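Local coordinates for trafficking protein B (Neisseria gonorrhoeae, PDB 2H1C), which acts as the toxin of a type II toxin-antitoxin system, a PIN-domain protein expected to be a magnesium-dependent ribonuclease, and forms with its antitoxin FitA a complex that binds their promoter, at residues A[2-7]-A[23-28]; A[121-126]-A[131-136]. One frame throughout, in Å; residues are numbered along the deposited sequence.

Contact 1 (A[2-7]-A[23-28]); sequences ILLDTN and AWLDSL
With CG of W24 trans to the backbone N (chi1 179°), the indole reaches from its helix to the side chains of I2 and L4, while L4, its CG trans to the carbonyl carbon (chi1 -63°), brings CD2 to both W24 and L25, and CD1 to L25. The six-membered ring receives both aliphatic residues at its edge, near the ring plane: CG2 of I2 lies 4.1 Å from CH2 of W24, and CD2 of L4 is 3.9 Å from CZ3 of W24. The same L4 methyl also meets L25, CD2 to CD2 at 3.9 Å, so one methyl touches both the indole edge and the leucine branch. These contacts lay helix 19-27 against strand 2-4, the central strand of the parallel sheet of the PIN domain; the axes of the segments 2-4 and 23-27 run at 138° between their N-to-C directions. CD2 of L28 lies 3.6 Å above one face of the W24 indole, displaced toward the rim. S27 OG donates to W24 O at 2.7 Å, and S27 N donates to the same carbonyl, which therefore has two donors. Beyond the contact, L4 and L25 also pack on the bound peptide.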
loop_
_atom_site.group_PDB
_atom_site.type_symbol
_atom_site.label_atom_id
_atom_site.label_comp_id
_atom_site.label_asym_id
_atom_site.label_seq_id
_atom_site.Cartn_x
_atom_site.Cartn_y
_atom_site.Cartn_z
ATOM N N ILE A 2 -13.196 -13.744 -5.728
ATOM C CA ILE A 2 -12.668 -13.576 -4.377
ATOM C C ILE A 2 -11.279 -12.939 -4.297
ATOM O O ILE A 2 -10.425 -13.199 -5.141
ATOM C CB ILE A 2 -12.589 -14.960 -3.661
ATOM C CG1 ILE A 2 -13.995 -15.450 -3.296
ATOM C CG2 ILE A 2 -11.725 -14.870 -2.395
ATOM C CD1 ILE A 2 -14.687 -14.599 -2.253
ATOM N N LEU A 3 -11.085 -12.101 -3.278
ATOM C CA LEU A 3 -9.795 -11.474 -2.989
ATOM C C LEU A 3 -9.432 -12.046 -1.619
ATOM O O LEU A 3 -10.099 -11.749 -0.623
ATOM C CB LEU A 3 -9.904 -9.943 -2.882
ATOM C CG LEU A 3 -8.533 -9.241 -2.707
ATOM C CD1 LEU A 3 -7.684 -9.451 -3.968
ATOM C CD2 LEU A 3 -8.735 -7.746 -2.445
ATOM N N LEU A 4 -8.407 -12.889 -1.551
ATOM C CA LEU A 4 -8.029 -13.497 -0.269
ATOM C C LEU A 4 -7.170 -12.565 0.573
ATOM O O LEU A 4 -6.141 -12.101 0.099
ATOM C CB LEU A 4 -7.225 -14.774 -0.495
ATOM C CG LEU A 4 -7.821 -15.982 -1.205
ATOM C CD1 LEU A 4 -6.747 -17.069 -1.264
ATOM C CD2 LEU A 4 -9.065 -16.470 -0.465
ATOM N N ASP A 5 -7.582 -12.324 1.818
ATOM C CA ASP A 5 -6.857 -11.455 2.760
ATOM C C ASP A 5 -5.731 -12.320 3.338
ATOM O O ASP A 5 -5.799 -13.549 3.300
ATOM C CB ASP A 5 -7.835 -10.998 3.869
ATOM C CG ASP A 5 -7.328 -9.799 4.693
ATOM O OD1 ASP A 5 -6.449 -9.043 4.227
ATOM O OD2 ASP A 5 -7.848 -9.599 5.823
ATOM N N THR A 6 -4.708 -11.688 3.897
ATOM C CA THR A 6 -3.573 -12.423 4.443
ATOM C C THR A 6 -3.902 -13.510 5.466
ATOM O O THR A 6 -3.305 -14.585 5.445
ATOM C CB THR A 6 -2.576 -11.451 5.091
ATOM O OG1 THR A 6 -2.206 -10.463 4.127
ATOM C CG2 THR A 6 -1.340 -12.181 5.569
ATOM N N ASN A 7 -4.846 -13.237 6.361
ATOM C CA ASN A 7 -5.159 -14.208 7.402
ATOM C C ASN A 7 -5.807 -15.488 6.888
ATOM O O ASN A 7 -5.774 -16.512 7.570
ATOM C CB ASN A 7 -6.031 -13.560 8.483
ATOM C CG ASN A 7 -7.360 -13.058 7.941
ATOM O OD1 ASN A 7 -8.196 -13.839 7.484
ATOM N ND2 ASN A 7 -7.557 -11.748 7.988
ATOM N N ALA A 23 -11.151 -26.477 3.825
ATOM C CA ALA A 23 -12.200 -27.007 2.943
ATOM C C ALA A 23 -12.819 -25.924 2.057
ATOM O O ALA A 23 -13.102 -26.155 0.858
ATOM C CB ALA A 23 -13.306 -27.699 3.767
ATOM N N TRP A 24 -13.074 -24.751 2.633
ATOM C CA TRP A 24 -13.650 -23.666 1.847
ATOM C C TRP A 24 -12.698 -23.277 0.722
ATOM O O TRP A 24 -13.117 -23.058 -0.417
ATOM C CB TRP A 24 -13.910 -22.427 2.707
ATOM C CG TRP A 24 -14.470 -21.298 1.895
ATOM C CD1 TRP A 24 -15.733 -21.193 1.379
ATOM C CD2 TRP A 24 -13.756 -20.139 1.447
ATOM N NE1 TRP A 24 -15.848 -20.035 0.632
ATOM C CE2 TRP A 24 -14.650 -19.371 0.666
ATOM C CE3 TRP A 24 -12.444 -19.676 1.633
ATOM C CZ2 TRP A 24 -14.274 -18.158 0.073
ATOM C CZ3 TRP A 24 -12.071 -18.476 1.042
ATOM C CH2 TRP A 24 -12.985 -17.731 0.273
ATOM N N LEU A 25 -11.418 -23.155 1.048
ATOM C CA LEU A 25 -10.451 -22.790 0.023
ATOM C C LEU A 25 -10.463 -23.836 -1.101
ATOM O O LEU A 25 -10.314 -23.494 -2.274
ATOM C CB LEU A 25 -9.053 -22.681 0.624
ATOM C CG LEU A 25 -8.786 -21.461 1.510
ATOM C CD1 LEU A 25 -7.510 -21.708 2.312
ATOM C CD2 LEU A 25 -8.650 -20.196 0.656
ATOM N N ASP A 26 -10.649 -25.106 -0.739
ATOM C CA ASP A 26 -10.678 -26.196 -1.726
ATOM C C ASP A 26 -11.903 -26.216 -2.635
ATOM O O ASP A 26 -11.899 -26.890 -3.657
ATOM C CB ASP A 26 -10.581 -27.559 -1.035
ATOM C CG ASP A 26 -9.197 -27.849 -0.530
ATOM O OD1 ASP A 26 -8.231 -27.296 -1.103
ATOM O OD2 ASP A 26 -9.071 -28.651 0.424
ATOM N N SER A 27 -12.950 -25.496 -2.259
ATOM C CA SER A 27 -14.159 -25.462 -3.067
ATOM C C SER A 27 -14.102 -24.357 -4.119
ATOM O O SER A 27 -14.955 -24.284 -5.004
ATOM C CB SER A 27 -15.385 -25.237 -2.178
ATOM O OG SER A 27 -15.407 -23.917 -1.639
ATOM N N LEU A 28 -13.099 -23.494 -4.026
ATOM C CA LEU A 28 -12.985 -22.380 -4.961
ATOM C C LEU A 28 -12.377 -22.735 -6.312
ATOM O O LEU A 28 -11.567 -23.661 -6.412
ATOM C CB LEU A 28 -12.143 -21.259 -4.336
ATOM C CG LEU A 28 -12.559 -20.740 -2.959
ATOM C CD1 LEU A 28 -11.540 -19.687 -2.521
ATOM C CD2 LEU A 28 -13.963 -20.158 -3.004
#

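Contact 2 (A[121-126]-A[131-136]); sequences RDTGSF and VAVFNP. With SO4 (sulfate ion), chain D.
The beta-alpha-beta unit formed by strand 117-119, helix 124-128 and strand 133-134 brings the residues leading into its helix, and F126 on it, against strand 133-134. The short return from helix to strand is closed by V131 N, which donates to F126 O at 3.2 Å with an N-H...O angle of 172°. V133 points toward segment 121-126, its CG2 4.2 Å from CB of T123. T123 and N135 cross at about a right angle, with CG2 of T123 3.9 Å from CB of N135. The N135 carboxamide lies by the R121 backbone, and its OD1 accepts from W137 N. R121, whose CB points away from segment 131-136, has a side chain extended from CG to NE that brings the guanidinium edge to a sulfate, probably from the crystallisation liquor. NH1 of R121 bonds O4 of the sulfate at 2.8 Å, and NH2 of R121 bonds O2 of the sulfate at 2.9 Å. R14 also donates to this ion, and the R121 side chain makes a cation-pi contact with W137. Two arginines on one sulfate are consistent with a positively charged patch that can hold an anion.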
loop_
_atom_site.group_PDB
_atom_site.type_symbol
_atom_site.label_atom_id
_atom_site.label_comp_id
_atom_site.label_asym_id
_atom_site.label_seq_id
_atom_site.Cartn_x
_atom_site.Cartn_y
_atom_site.Cartn_z
ATOM N N ARG A 121 -10.862 -13.171 8.128
ATOM C CA ARG A 121 -11.359 -13.544 9.451
ATOM C C ARG A 121 -11.912 -12.308 10.168
ATOM O O ARG A 121 -12.848 -12.404 10.966
ATOM C CB ARG A 121 -10.231 -14.146 10.281
ATOM C CG ARG A 121 -10.715 -14.781 11.585
ATOM C CD ARG A 121 -9.578 -15.453 12.332
ATOM N NE ARG A 121 -10.082 -16.348 13.374
ATOM C CZ ARG A 121 -9.306 -17.106 14.142
ATOM N NH1 ARG A 121 -7.989 -17.078 13.988
ATOM N NH2 ARG A 121 -9.846 -17.899 15.057
ATOM N N ASP A 122 -11.313 -11.155 9.874
ATOM C CA ASP A 122 -11.698 -9.871 10.469
ATOM C C ASP A 122 -12.540 -9.056 9.495
ATOM O O ASP A 122 -12.006 -8.254 8.725
ATOM C CB ASP A 122 -10.444 -9.074 10.834
ATOM C CG ASP A 122 -9.622 -9.739 11.917
ATOM O OD1 ASP A 122 -8.470 -9.304 12.129
ATOM O OD2 ASP A 122 -10.122 -10.686 12.568
ATOM N N THR A 123 -13.854 -9.246 9.553
ATOM C CA THR A 123 -14.784 -8.574 8.661
ATOM C C THR A 123 -15.123 -7.128 9.033
ATOM O O THR A 123 -15.655 -6.384 8.212
ATOM C CB THR A 123 -16.094 -9.372 8.568
ATOM O OG1 THR A 123 -16.720 -9.422 9.860
ATOM C CG2 THR A 123 -15.802 -10.795 8.107
ATOM N N GLY A 124 -14.796 -6.737 10.260
ATOM C CA GLY A 124 -15.096 -5.395 10.730
ATOM C C GLY A 124 -14.825 -4.236 9.787
ATOM O O GLY A 124 -15.750 -3.557 9.342
ATOM N N SER A 125 -13.560 -4.004 9.466
ATOM C CA SER A 125 -13.199 -2.895 8.589
ATOM C C SER A 125 -13.845 -2.963 7.211
ATOM O O SER A 125 -14.197 -1.933 6.634
ATOM C CB SER A 125 -11.679 -2.829 8.421
ATOM O OG SER A 125 -11.034 -2.868 9.676
ATOM N N PHE A 126 -14.015 -4.169 6.682
ATOM C CA PHE A 126 -14.582 -4.301 5.354
ATOM C C PHE A 126 -16.066 -3.993 5.299
ATOM O O PHE A 126 -16.574 -3.520 4.284
ATOM C CB PHE A 126 -14.263 -5.686 4.799
ATOM C CG PHE A 126 -12.790 -5.966 4.728
ATOM C CD1 PHE A 126 -12.142 -6.622 5.770
ATOM C CD2 PHE A 126 -12.037 -5.522 3.640
ATOM C CE1 PHE A 126 -10.759 -6.829 5.741
ATOM C CE2 PHE A 126 -10.652 -5.720 3.597
ATOM C CZ PHE A 126 -10.013 -6.377 4.652
ATOM N N VAL A 131 -17.867 -3.104 1.335
ATOM C CA VAL A 131 -17.392 -4.052 0.331
ATOM C C VAL A 131 -17.875 -5.434 0.757
ATOM O O VAL A 131 -17.955 -5.720 1.949
ATOM C CB VAL A 131 -15.840 -4.049 0.225
ATOM C CG1 VAL A 131 -15.379 -5.105 -0.755
ATOM C CG2 VAL A 131 -15.360 -2.682 -0.239
ATOM N N ALA A 132 -18.218 -6.280 -0.210
ATOM C CA ALA A 132 -18.694 -7.626 0.114
ATOM C C ALA A 132 -17.597 -8.407 0.833
ATOM O O ALA A 132 -16.412 -8.286 0.503
ATOM C CB ALA A 132 -19.100 -8.351 -1.148
ATOM N N VAL A 133 -17.986 -9.213 1.811
ATOM C CA VAL A 133 -16.996 -9.976 2.540
ATOM C C VAL A 133 -17.495 -11.348 2.932
ATOM O O VAL A 133 -18.709 -11.581 3.034
ATOM C CB VAL A 133 -16.540 -9.215 3.811
ATOM C CG1 VAL A 133 -15.913 -7.913 3.414
ATOM C CG2 VAL A 133 -17.731 -8.955 4.730
ATOM N N PHE A 134 -16.557 -12.267 3.123
ATOM C CA PHE A 134 -16.913 -13.606 3.547
ATOM C C PHE A 134 -15.872 -14.103 4.533
ATOM O O PHE A 134 -14.670 -14.001 4.284
ATOM C CB PHE A 134 -17.003 -14.574 2.370
ATOM C CG PHE A 134 -17.325 -15.981 2.790
ATOM C CD1 PHE A 134 -18.568 -16.283 3.344
ATOM C CD2 PHE A 134 -16.369 -16.984 2.695
ATOM C CE1 PHE A 134 -18.851 -17.571 3.804
ATOM C CE2 PHE A 134 -16.639 -18.272 3.151
ATOM C CZ PHE A 134 -17.882 -18.568 3.705
ATOM N N ASN A 135 -16.345 -14.612 5.668
ATOM C CA ASN A 135 -15.467 -15.130 6.716
ATOM C C ASN A 135 -15.530 -16.655 6.625
ATOM O O ASN A 135 -16.528 -17.253 7.028
ATOM C CB ASN A 135 -15.967 -14.674 8.095
ATOM C CG ASN A 135 -15.065 -15.125 9.221
ATOM O OD1 ASN A 135 -14.309 -16.090 9.085
ATOM N ND2 ASN A 135 -15.139 -14.430 10.350
ATOM N N PRO A 136 -14.474 -17.302 6.080
ATOM C CA PRO A 136 -14.470 -18.765 5.958
ATOM C C PRO A 136 -14.508 -19.555 7.271
ATOM O O PRO A 136 -14.584 -20.789 7.251
ATOM C CB PRO A 136 -13.206 -19.050 5.139
ATOM C CG PRO A 136 -12.289 -17.940 5.531
ATOM C CD PRO A 136 -13.218 -16.727 5.561
HETATM S S SO4 D . -6.943 -19.430 16.792
HETATM O O1 SO4 D . -5.658 -19.074 17.225
HETATM O O2 SO4 D . -7.986 -18.488 17.249
HETATM O O3 SO4 D . -7.396 -20.673 17.282
HETATM O O4 SO4 D . -7.042 -19.284 15.388
#

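In the fold
From the N terminus, strand 2-4 enters the middle of the sheet, and the chain returns through helix 19-27, where contact 1 closes a loop of 15 residues. Strands 33-36 and 75-76 then extend the sheet to one side, and the chain comes back through helix 102-114 to strand 117-119, next to strand 2-4. Contact 2 closes a far shorter loop, four residues long, and adds strand 133-134 at the other edge. The two closures follow in series, neither nested nor crossed, yet they meet in space: W24 packs on F134 and P136, N7 OD1 probably accepts from R121 N, and F126 lies beside D5, a predicted magnesium ligand.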